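Local structure of L-lysine 6-oxidase (Marinomonas mediterranea, 3WEU) at residues Pro449-Leu457 against Leu501-Asp512; Gln533-Glu544 against Asp556-Asp567. The protein oxidises the epsilon-amino group of L-lysine with a cysteine tryptophylquinone cofactor, and the hydrogen peroxide released makes it antibacterial. All coordinates share one frame; numbering follows the deposited sequence.

Contact 1. Residues Pro449-Leu457 against Leu501-Asp512; sequences PGIEMTWSL and LTKRMACPWQAD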
loop_
_atom_site.group_PDB
_atom_site.type_symbol
_atom_site.label_atom_id
_atom_site.label_comp_id
_atom_site.label_asym_id
_atom_site.label_seq_id
_atom_site.Cartn_x
_atom_site.Cartn_y
_atom_site.Cartn_z
ATOM N N PRO A 449 -11.211 -12.702 -20.005
ATOM C CA PRO A 449 -11.248 -12.591 -21.433
ATOM C C PRO A 449 -10.822 -13.805 -22.200
ATOM O O PRO A 449 -11.052 -13.900 -23.390
ATOM C CB PRO A 449 -10.202 -11.491 -21.692
ATOM C CG PRO A 449 -9.225 -11.578 -20.621
ATOM C CD PRO A 449 -10.007 -12.060 -19.429
ATOM N N GLY A 450 -10.074 -14.670 -21.547
ATOM C CA GLY A 450 -9.426 -15.742 -22.239
ATOM C C GLY A 450 -7.972 -15.791 -21.958
ATOM O O GLY A 450 -7.521 -15.188 -20.985
ATOM N N ILE A 451 -7.224 -16.485 -22.810
ATOM C CA ILE A 451 -5.743 -16.578 -22.604
ATOM C C ILE A 451 -5.058 -15.951 -23.804
ATOM O O ILE A 451 -4.567 -14.830 -23.695
ATOM C CB ILE A 451 -5.285 -18.025 -22.408
ATOM C CG1 ILE A 451 -5.834 -18.583 -21.085
ATOM C CG2 ILE A 451 -3.777 -18.122 -22.434
ATOM C CD1 ILE A 451 -5.343 -17.901 -19.861
ATOM N N GLU A 452 -5.157 -16.562 -24.979
ATOM C CA GLU A 452 -4.492 -15.948 -26.128
ATOM C C GLU A 452 -5.259 -14.719 -26.730
ATOM O O GLU A 452 -4.623 -13.726 -27.162
ATOM C CB GLU A 452 -4.182 -16.955 -27.196
ATOM C CG GLU A 452 -3.210 -18.084 -26.696
ATOM C CD GLU A 452 -3.925 -19.261 -26.011
ATOM O OE1 GLU A 452 -5.205 -19.259 -25.890
ATOM O OE2 GLU A 452 -3.190 -20.193 -25.577
ATOM N N MET A 453 -6.572 -14.904 -26.850
ATOM C CA MET A 453 -7.445 -14.058 -27.609
ATOM C C MET A 453 -8.796 -14.053 -26.939
ATOM O O MET A 453 -9.085 -14.931 -26.113
ATOM C CB MET A 453 -7.537 -14.539 -29.024
ATOM C CG MET A 453 -6.282 -14.206 -29.863
ATOM S SD MET A 453 -6.300 -15.133 -31.409
ATOM C CE MET A 453 -5.405 -16.588 -30.935
ATOM N N THR A 454 -9.636 -13.072 -27.287
ATOM C CA THR A 454 -10.951 -13.012 -26.652
ATOM C C THR A 454 -12.042 -12.964 -27.733
ATOM O O THR A 454 -11.804 -13.324 -28.889
ATOM C CB THR A 454 -11.044 -11.916 -25.617
ATOM O OG1 THR A 454 -12.225 -12.039 -24.811
ATOM C CG2 THR A 454 -10.978 -10.533 -26.276
ATOM N N TRP A 455 -13.220 -12.474 -27.353
ATOM C CA TRP A 455 -14.440 -12.750 -28.090
ATOM C C TRP A 455 -14.591 -11.986 -29.373
ATOM O O TRP A 455 -15.533 -12.251 -30.141
ATOM C CB TRP A 455 -15.693 -12.610 -27.183
ATOM C CG TRP A 455 -15.620 -11.523 -26.197
ATOM C CD1 TRP A 455 -15.677 -11.649 -24.855
ATOM C CD2 TRP A 455 -15.580 -10.117 -26.471
ATOM N NE1 TRP A 455 -15.622 -10.422 -24.262
ATOM C CE2 TRP A 455 -15.624 -9.454 -25.225
ATOM C CE3 TRP A 455 -15.596 -9.349 -27.648
ATOM C CZ2 TRP A 455 -15.539 -8.037 -25.096
ATOM C CZ3 TRP A 455 -15.572 -7.916 -27.521
ATOM C CH2 TRP A 455 -15.503 -7.295 -26.237
ATOM N N SER A 456 -13.613 -11.136 -29.695
ATOM C CA SER A 456 -13.607 -10.609 -31.067
ATOM C C SER A 456 -13.433 -11.693 -32.080
ATOM O O SER A 456 -13.859 -11.570 -33.216
ATOM C CB SER A 456 -12.530 -9.509 -31.200
ATOM O OG SER A 456 -11.224 -9.974 -30.912
ATOM N N LEU A 457 -12.773 -12.793 -31.710
ATOM C CA LEU A 457 -12.609 -13.862 -32.666
ATOM C C LEU A 457 -13.860 -14.600 -33.032
ATOM O O LEU A 457 -13.879 -15.407 -33.994
ATOM C CB LEU A 457 -11.590 -14.869 -32.150
ATOM C CG LEU A 457 -10.098 -14.587 -32.307
ATOM C CD1 LEU A 457 -9.728 -14.813 -33.728
ATOM C CD2 LEU A 457 -9.670 -13.220 -31.841
ATOM N N LEU A 501 -5.906 -8.455 -32.399
ATOM C CA LEU A 501 -6.346 -9.735 -31.835
ATOM C C LEU A 501 -5.996 -9.913 -30.365
ATOM O O LEU A 501 -6.662 -10.695 -29.678
ATOM C CB LEU A 501 -5.873 -10.926 -32.669
ATOM C CG LEU A 501 -6.795 -11.290 -33.821
ATOM C CD1 LEU A 501 -7.090 -10.171 -34.711
ATOM C CD2 LEU A 501 -6.246 -12.452 -34.618
ATOM N N THR A 502 -5.011 -9.175 -29.838
ATOM C CA THR A 502 -4.613 -9.345 -28.432
ATOM C C THR A 502 -4.905 -8.139 -27.550
ATOM O O THR A 502 -4.691 -8.155 -26.352
ATOM C CB THR A 502 -3.123 -9.729 -28.294
ATOM O OG1 THR A 502 -2.274 -8.723 -28.883
ATOM C CG2 THR A 502 -2.886 -11.157 -28.967
ATOM N N LYS A 503 -5.401 -7.052 -28.110
ATOM C CA LYS A 503 -5.414 -5.829 -27.321
ATOM C C LYS A 503 -6.372 -5.849 -26.165
ATOM O O LYS A 503 -6.172 -5.110 -25.178
ATOM C CB LYS A 503 -5.733 -4.627 -28.210
ATOM C CG LYS A 503 -7.101 -4.648 -28.802
ATOM C CD LYS A 503 -7.220 -3.654 -29.939
ATOM C CE LYS A 503 -8.563 -3.783 -30.667
ATOM N NZ LYS A 503 -8.796 -2.657 -31.651
ATOM N N ARG A 504 -7.416 -6.639 -26.267
ATOM C CA ARG A 504 -8.431 -6.691 -25.213
ATOM C C ARG A 504 -7.993 -7.412 -23.951
ATOM O O ARG A 504 -8.594 -7.256 -22.877
ATOM C CB ARG A 504 -9.697 -7.362 -25.758
ATOM C CG ARG A 504 -10.426 -6.451 -26.721
ATOM C CD ARG A 504 -11.543 -7.224 -27.365
ATOM N NE ARG A 504 -12.376 -6.396 -28.246
ATOM C CZ ARG A 504 -12.029 -6.045 -29.471
ATOM N NH1 ARG A 504 -10.822 -6.415 -29.961
ATOM N NH2 ARG A 504 -12.853 -5.291 -30.195
ATOM N N MET A 505 -6.934 -8.221 -24.061
ATOM C CA MET A 505 -6.502 -9.080 -22.979
ATOM C C MET A 505 -5.875 -8.238 -21.875
ATOM O O MET A 505 -5.604 -7.039 -22.063
ATOM C CB MET A 505 -5.472 -10.116 -23.460
ATOM C CG MET A 505 -5.816 -10.866 -24.733
ATOM S SD MET A 505 -7.502 -11.507 -24.778
ATOM C CE MET A 505 -7.262 -12.929 -23.738
ATOM N N ALA A 506 -5.628 -8.862 -20.725
ATOM C CA ALA A 506 -5.066 -8.103 -19.622
ATOM C C ALA A 506 -3.709 -7.538 -19.979
ATOM O O ALA A 506 -2.914 -8.110 -20.744
ATOM C CB ALA A 506 -4.966 -8.933 -18.354
ATOM N N CYS A 507 -3.463 -6.375 -19.406
ATOM C CA CYS A 507 -2.210 -5.629 -19.576
ATOM C C CYS A 507 -1.612 -5.349 -18.224
ATOM O O CYS A 507 -2.072 -4.415 -17.499
ATOM C CB CYS A 507 -2.518 -4.341 -20.312
ATOM S SG CYS A 507 -0.985 -3.499 -20.766
ATOM N N PRO A 508 -0.604 -6.166 -17.798
ATOM C CA PRO A 508 0.052 -7.260 -18.488
ATOM C C PRO A 508 -0.706 -8.604 -18.360
ATOM O O PRO A 508 -1.517 -8.780 -17.460
ATOM C CB PRO A 508 1.378 -7.374 -17.773
ATOM C CG PRO A 508 1.019 -7.059 -16.385
ATOM C CD PRO A 508 -0.059 -6.003 -16.450
ATOM N N TRP A 509 -0.384 -9.529 -19.270
ATOM C CA TRP A 509 -1.063 -10.849 -19.374
ATOM C C TRP A 509 -0.978 -11.659 -18.121
ATOM O O TRP A 509 -1.886 -12.439 -17.818
ATOM C CB TRP A 509 -0.502 -11.667 -20.506
ATOM C CG TRP A 509 0.920 -12.085 -20.325
ATOM C CD1 TRP A 509 2.012 -11.440 -20.774
ATOM C CD2 TRP A 509 1.380 -13.266 -19.676
ATOM N NE1 TRP A 509 3.147 -12.119 -20.428
ATOM C CE2 TRP A 509 2.787 -13.237 -19.712
ATOM C CE3 TRP A 509 0.741 -14.331 -19.044
ATOM C CZ2 TRP A 509 3.552 -14.276 -19.247
ATOM C CZ3 TRP A 509 1.514 -15.321 -18.507
ATOM C CH2 TRP A 509 2.902 -15.294 -18.619
ATOM N N GLN A 510 0.069 -11.460 -17.354
ATOM C CA GLN A 510 0.233 -12.250 -16.095
ATOM C C GLN A 510 -0.958 -12.039 -15.148
ATOM O O GLN A 510 -1.198 -12.867 -14.301
ATOM C CB GLN A 510 1.556 -11.970 -15.406
ATOM C CG GLN A 510 2.803 -12.413 -16.127
ATOM C CD GLN A 510 3.382 -11.342 -17.071
ATOM O OE1 GLN A 510 2.708 -10.351 -17.442
ATOM N NE2 GLN A 510 4.637 -11.518 -17.432
ATOM N N ALA A 511 -1.763 -10.964 -15.319
ATOM C CA ALA A 511 -3.051 -10.870 -14.601
ATOM C C ALA A 511 -4.059 -11.899 -15.079
ATOM O O ALA A 511 -4.761 -12.462 -14.288
ATOM C CB ALA A 511 -3.664 -9.477 -14.772
ATOM N N ASP A 512 -4.187 -12.111 -16.384
ATOM C CA ASP A 512 -5.126 -13.135 -16.868
ATOM C C ASP A 512 -4.666 -14.475 -16.269
ATOM O O ASP A 512 -5.500 -15.247 -15.827
ATOM C CB ASP A 512 -5.226 -13.205 -18.385
ATOM C CG ASP A 512 -5.978 -12.035 -18.990
ATOM O OD1 ASP A 512 -6.952 -11.545 -18.315
ATOM O OD2 ASP A 512 -5.647 -11.689 -20.165
HETATM O O HOH W 1 -3.735 -12.941 -21.666
HETATM O O HOH W 2 -9.215 -10.793 -29.089
#
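Met505 folds its side chain into the bend of the 449-457 loop, and this is the tightly packed part of the contact. Torsions chi2 and chi3 (-47° and -78°) curl the chain until Met505 CE lies 3.3 Å from Ile451 O. Pro449, pointing toward the other segment, sets CB 3.9 Å from Met505 CE. Thr454 OG1 bonds to Pro449 O at 2.6 Å, in the carbonyl plane and on a lone pair, tying the ends of the bend together. Both are irregular, buried loop segments, the second making a type I turn from Thr502 to Met505 that presents Arg504 and Met505 to the first. Arg504, extended from CG to NE, crosses Thr454 at about a right angle, with its CD over one face of the Trp455 ring; Ser456 CB sits over one guanidinium face. The looser margins are bridged by water: one donates to Ile451 O and Asp512 OD2, the other joins Thr454 N, Ser456 OG and Leu501 O. Asp512 OD2 also accepts Ala506 N at 2.9 Å. Outside the pair, Arg504 forms salt bridges with Glu489 and Asp488. Strand 237-247 lies against Met453 and Leu501 through Val245, helix 489-492 packs on Ser456 and Arg504, and helix 619-625 touches Pro508 and Ala511.

Contact 2. Residues Gln533-Glu544 against Asp556-Asp567; sequences QTETVTSRTHYE and DQSSVSATKNVD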
loop_
_atom_site.group_PDB
_atom_site.type_symbol
_atom_site.label_atom_id
_atom_site.label_comp_id
_atom_site.label_asym_id
_atom_site.label_seq_id
_atom_site.Cartn_x
_atom_site.Cartn_y
_atom_site.Cartn_z
ATOM N N GLN A 533 -22.225 -8.097 0.903
ATOM C CA GLN A 533 -22.536 -8.954 1.964
ATOM C C GLN A 533 -22.181 -8.261 3.274
ATOM O O GLN A 533 -21.062 -7.708 3.408
ATOM C CB GLN A 533 -21.789 -10.236 1.817
ATOM C CG GLN A 533 -22.017 -11.256 2.916
ATOM C CD GLN A 533 -21.256 -12.534 2.665
ATOM O OE1 GLN A 533 -21.691 -13.472 1.939
ATOM N NE2 GLN A 533 -20.091 -12.593 3.281
ATOM N N THR A 534 -23.109 -8.307 4.218
ATOM C CA THR A 534 -22.879 -7.728 5.548
ATOM C C THR A 534 -22.988 -8.832 6.512
ATOM O O THR A 534 -24.062 -9.498 6.629
ATOM C CB THR A 534 -23.843 -6.575 5.854
ATOM O OG1 THR A 534 -23.670 -5.554 4.864
ATOM C CG2 THR A 534 -23.595 -5.934 7.258
ATOM N N GLU A 535 -21.891 -9.048 7.251
ATOM C CA GLU A 535 -21.814 -10.065 8.284
ATOM C C GLU A 535 -21.718 -9.327 9.635
ATOM O O GLU A 535 -20.742 -8.601 9.863
ATOM C CB GLU A 535 -20.583 -10.958 8.130
ATOM C CG GLU A 535 -20.614 -12.097 9.154
ATOM C CD GLU A 535 -19.299 -12.879 9.291
ATOM O OE1 GLU A 535 -18.368 -12.632 8.536
ATOM O OE2 GLU A 535 -19.218 -13.749 10.192
ATOM N N THR A 536 -22.749 -9.439 10.451
ATOM C CA THR A 536 -22.794 -8.794 11.793
ATOM C C THR A 536 -22.721 -9.874 12.836
ATOM O O THR A 536 -23.530 -10.795 12.843
ATOM C CB THR A 536 -24.067 -7.982 11.957
ATOM O OG1 THR A 536 -24.142 -7.074 10.845
ATOM C CG2 THR A 536 -24.050 -7.158 13.256
ATOM N N VAL A 537 -21.728 -9.790 13.734
ATOM C CA VAL A 537 -21.564 -10.764 14.774
ATOM C C VAL A 537 -21.750 -10.038 16.096
ATOM O O VAL A 537 -20.990 -9.138 16.406
ATOM C CB VAL A 537 -20.186 -11.421 14.735
ATOM C CG1 VAL A 537 -20.092 -12.454 15.859
ATOM C CG2 VAL A 537 -19.960 -12.148 13.410
ATOM N N THR A 538 -22.810 -10.378 16.818
ATOM C CA THR A 538 -23.126 -9.764 18.087
ATOM C C THR A 538 -22.854 -10.776 19.187
ATOM O O THR A 538 -23.428 -11.859 19.169
ATOM C CB THR A 538 -24.570 -9.360 18.122
ATOM O OG1 THR A 538 -24.793 -8.448 17.056
ATOM C CG2 THR A 538 -24.891 -8.663 19.448
ATOM N N SER A 539 -21.967 -10.416 20.126
ATOM C CA SER A 539 -21.458 -11.355 21.131
ATOM C C SER A 539 -21.670 -10.809 22.535
ATOM O O SER A 539 -21.293 -9.682 22.810
ATOM C CB SER A 539 -19.985 -11.579 20.942
ATOM O OG SER A 539 -19.686 -12.153 19.692
ATOM N N ARG A 540 -22.247 -11.622 23.405
ATOM C CA ARG A 540 -22.360 -11.301 24.823
ATOM C C ARG A 540 -21.370 -12.193 25.559
ATOM O O ARG A 540 -21.417 -13.448 25.437
ATOM C CB ARG A 540 -23.763 -11.590 25.338
ATOM C CG ARG A 540 -24.039 -10.989 26.719
ATOM C CD ARG A 540 -25.399 -11.349 27.284
ATOM N NE ARG A 540 -25.304 -12.565 28.095
ATOM C CZ ARG A 540 -25.416 -13.825 27.647
ATOM N NH1 ARG A 540 -25.652 -14.098 26.362
ATOM N NH2 ARG A 540 -25.291 -14.841 28.511
ATOM N N THR A 541 -20.491 -11.551 26.326
ATOM C CA THR A 541 -19.538 -12.256 27.150
ATOM C C THR A 541 -20.049 -12.189 28.587
ATOM O O THR A 541 -20.380 -11.120 29.102
ATOM C CB THR A 541 -18.180 -11.622 27.077
ATOM O OG1 THR A 541 -17.735 -11.644 25.732
ATOM C CG2 THR A 541 -17.208 -12.393 27.952
ATOM N N HIS A 542 -20.125 -13.330 29.232
ATOM C CA HIS A 542 -20.631 -13.380 30.531
ATOM C C HIS A 542 -19.543 -14.042 31.376
ATOM O O HIS A 542 -19.033 -15.087 31.026
ATOM C CB HIS A 542 -21.900 -14.143 30.523
ATOM C CG HIS A 542 -22.459 -14.376 31.861
ATOM N ND1 HIS A 542 -22.262 -15.551 32.547
ATOM C CD2 HIS A 542 -23.157 -13.569 32.684
ATOM C CE1 HIS A 542 -22.849 -15.459 33.727
ATOM N NE2 HIS A 542 -23.366 -14.260 33.841
ATOM N N TYR A 543 -19.240 -13.450 32.508
ATOM C CA TYR A 543 -18.240 -14.016 33.423
ATOM C C TYR A 543 -18.905 -14.367 34.729
ATOM O O TYR A 543 -19.672 -13.552 35.272
ATOM C CB TYR A 543 -17.144 -13.006 33.733
ATOM C CG TYR A 543 -16.183 -12.703 32.627
ATOM C CD1 TYR A 543 -15.015 -13.427 32.520
ATOM C CD2 TYR A 543 -16.395 -11.660 31.759
ATOM C CE1 TYR A 543 -14.091 -13.134 31.528
ATOM C CE2 TYR A 543 -15.480 -11.354 30.784
ATOM C CZ TYR A 543 -14.354 -12.104 30.676
ATOM O OH TYR A 543 -13.419 -11.831 29.727
ATOM N N GLU A 544 -18.530 -15.527 35.264
ATOM C CA GLU A 544 -18.955 -16.002 36.576
ATOM C C GLU A 544 -17.747 -16.599 37.258
ATOM O O GLU A 544 -16.960 -17.304 36.635
ATOM C CB GLU A 544 -19.910 -17.194 36.504
ATOM C CG GLU A 544 -21.052 -17.091 35.556
ATOM C CD GLU A 544 -21.711 -18.459 35.419
ATOM O OE1 GLU A 544 -22.269 -18.910 36.442
ATOM O OE2 GLU A 544 -21.537 -19.086 34.328
ATOM N N ASP A 556 -21.579 -11.754 38.931
ATOM C CA ASP A 556 -21.250 -11.980 37.541
ATOM C C ASP A 556 -21.027 -10.630 36.844
ATOM O O ASP A 556 -21.405 -9.585 37.324
ATOM C CB ASP A 556 -22.410 -12.668 36.823
ATOM C CG ASP A 556 -22.697 -14.061 37.330
ATOM O OD1 ASP A 556 -21.984 -14.628 38.212
ATOM O OD2 ASP A 556 -23.665 -14.619 36.798
ATOM N N GLN A 557 -20.389 -10.641 35.693
ATOM C CA GLN A 557 -20.207 -9.447 34.927
ATOM C C GLN A 557 -20.572 -9.858 33.495
ATOM O O GLN A 557 -20.313 -10.985 33.081
ATOM C CB GLN A 557 -18.719 -9.062 34.894
ATOM C CG GLN A 557 -18.102 -8.720 36.243
ATOM C CD GLN A 557 -18.444 -7.323 36.672
ATOM O OE1 GLN A 557 -18.811 -6.492 35.859
ATOM N NE2 GLN A 557 -18.311 -7.054 37.939
ATOM N N SER A 558 -21.088 -8.932 32.725
ATOM C CA SER A 558 -21.292 -9.217 31.311
ATOM C C SER A 558 -21.255 -7.967 30.496
ATOM O O SER A 558 -21.450 -6.893 31.012
ATOM C CB SER A 558 -22.619 -9.967 31.095
ATOM O OG SER A 558 -23.638 -9.078 31.303
ATOM N N SER A 559 -20.905 -8.109 29.229
ATOM C CA SER A 559 -20.932 -6.979 28.282
ATOM C C SER A 559 -21.204 -7.547 26.887
ATOM O O SER A 559 -21.128 -8.777 26.663
ATOM C CB SER A 559 -19.627 -6.194 28.275
ATOM O OG SER A 559 -18.595 -7.097 28.026
ATOM N N VAL A 560 -21.539 -6.649 25.989
ATOM C CA VAL A 560 -21.904 -7.014 24.629
ATOM C C VAL A 560 -21.016 -6.196 23.718
ATOM O O VAL A 560 -20.687 -5.054 24.002
ATOM C CB VAL A 560 -23.391 -6.701 24.333
ATOM C CG1 VAL A 560 -23.751 -7.116 22.884
ATOM C CG2 VAL A 560 -24.304 -7.406 25.327
ATOM N N SER A 561 -20.598 -6.809 22.631
ATOM C CA SER A 561 -19.663 -6.281 21.682
ATOM C C SER A 561 -20.270 -6.734 20.305
ATOM O O SER A 561 -21.002 -7.743 20.270
ATOM C CB SER A 561 -18.350 -7.042 21.884
ATOM O OG SER A 561 -17.276 -6.305 21.391
ATOM N N ALA A 562 -19.959 -6.027 19.224
ATOM C CA ALA A 562 -20.391 -6.423 17.874
ATOM C C ALA A 562 -19.345 -6.038 16.866
ATOM O O ALA A 562 -18.533 -5.082 17.079
ATOM C CB ALA A 562 -21.728 -5.828 17.500
ATOM N N THR A 563 -19.279 -6.857 15.811
ATOM C CA THR A 563 -18.448 -6.528 14.682
ATOM C C THR A 563 -19.373 -6.538 13.450
ATOM O O THR A 563 -20.377 -7.285 13.427
ATOM C CB THR A 563 -17.270 -7.479 14.496
ATOM O OG1 THR A 563 -17.772 -8.742 14.135
ATOM C CG2 THR A 563 -16.397 -7.621 15.788
ATOM N N LYS A 564 -19.055 -5.663 12.514
ATOM C CA LYS A 564 -19.796 -5.508 11.263
ATOM C C LYS A 564 -18.815 -5.514 10.144
ATOM O O LYS A 564 -18.002 -4.615 9.994
ATOM C CB LYS A 564 -20.651 -4.270 11.241
ATOM C CG LYS A 564 -21.746 -4.352 10.150
ATOM C CD LYS A 564 -22.644 -3.120 10.020
ATOM C CE LYS A 564 -21.787 -1.872 9.919
ATOM N NZ LYS A 564 -22.312 -0.791 9.047
ATOM N N ASN A 565 -18.815 -6.595 9.380
ATOM C CA ASN A 565 -17.961 -6.649 8.191
ATOM C C ASN A 565 -18.755 -6.551 6.886
ATOM O O ASN A 565 -19.615 -7.404 6.618
ATOM C CB ASN A 565 -17.174 -7.943 8.192
ATOM C CG ASN A 565 -15.769 -7.741 7.676
ATOM O OD1 ASN A 565 -14.930 -7.247 8.423
ATOM N ND2 ASN A 565 -15.505 -8.083 6.403
ATOM N N VAL A 566 -18.478 -5.538 6.092
ATOM C CA VAL A 566 -19.121 -5.356 4.836
ATOM C C VAL A 566 -18.155 -5.636 3.686
ATOM O O VAL A 566 -17.048 -5.147 3.677
ATOM C CB VAL A 566 -19.681 -3.940 4.738
ATOM C CG1 VAL A 566 -20.540 -3.806 3.497
ATOM C CG2 VAL A 566 -20.469 -3.615 5.996
ATOM N N ASP A 567 -18.543 -6.510 2.767
ATOM C CA ASP A 567 -17.789 -6.696 1.542
ATOM C C ASP A 567 -18.702 -6.310 0.443
ATOM O O ASP A 567 -19.812 -6.905 0.319
ATOM C CB ASP A 567 -17.378 -8.151 1.347
ATOM C CG ASP A 567 -16.462 -8.639 2.427
ATOM O OD1 ASP A 567 -15.254 -8.395 2.325
ATOM O OD2 ASP A 567 -16.939 -9.253 3.396
HETATM O O HOH W 3 -19.010 -9.865 4.792
HETATM O O HOH W 4 -18.464 -9.285 11.486
#
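Glu535 O is held by two donors: Asn565 N at 2.8 Å, tilted 17° from the carbonyl plane, and a water at 2.9 Å that also meets Thr563 OG1. Thr563 can reach this water because its OG1 stands between the backbone N and the carbonyl carbon (chi1 67°). Within its own hydrogen-bonded pair, Thr563 OG1 lies alongside Val537, 3.7 Å from CB. These groups belong to a beta hairpin that projects as an arm, its antiparallel strands joined by the segment between Glu544 and Asp556 and their axes approaching to 4.7 Å. Hydrogen-bonded pairs run from Gln533 with Asp567 to Tyr543 with Gln557, each closed by two backbone bonds, and alternate with non-hydrogen-bonded pairs such as Thr538 with Ala562. Unbroken alternation over eleven pairs shows a regular ribbon without a bulge in this span.

The two faces differ. On the one with Thr534, Thr536, Thr538, Val560, Lys564 and Val566, two contacts are diagonal: Thr538 CG2 meets Val560 CG1 at 3.9 Å, and Thr534 CG2 meets Lys564 CG at 3.8 Å. Thr536 OG1 touches Lys564 CG from directly across. At the far end His542 CG is anti to the backbone N (chi1 174°), which carries the ring across to Asp556. His542 NE2 makes a weak bond to Asp556 OD2 at 3.0 Å, with the ring and carboxylate planes nearly perpendicular. Glu544 lies beside the same aspartate, and the proximity of two acids would probably make a positively charged histidine more favourable.

Tyr543, Gln557, Ser559 and Ser561, on the other face, pack on Leu600, Thr596, His601 and Lys685 of the second subunit in turn, and the Lys564 backbone hydrogen-bonds to that chain. Within its own chain the ribbon is a two-stranded sheet, formed by strands 530-543 and 557-571.

Overall arrangement
Contact 1 and contact 2 follow one another along the chain and lie at opposite extremes of burial. The 449-457/501-512 contact has its centre about 7 Å from the centre of the chain, whereas the 533-544/556-567 ribbon is centred about 46 Å from it. Their own centres are about 46 Å apart and their nearest atoms about 20 Å, so neither touches the other. Between them in sequence comes Cys516, which is cross-linked to Trp581 in the quinone cofactor; helix 510-515, part of which lies in contact 1, ends just before this cysteine, and Trp581 lies beyond strand 557-571, just after strand 575-579. One contact thus belongs to the interior of the subunit, the other to an arm engaging its partner.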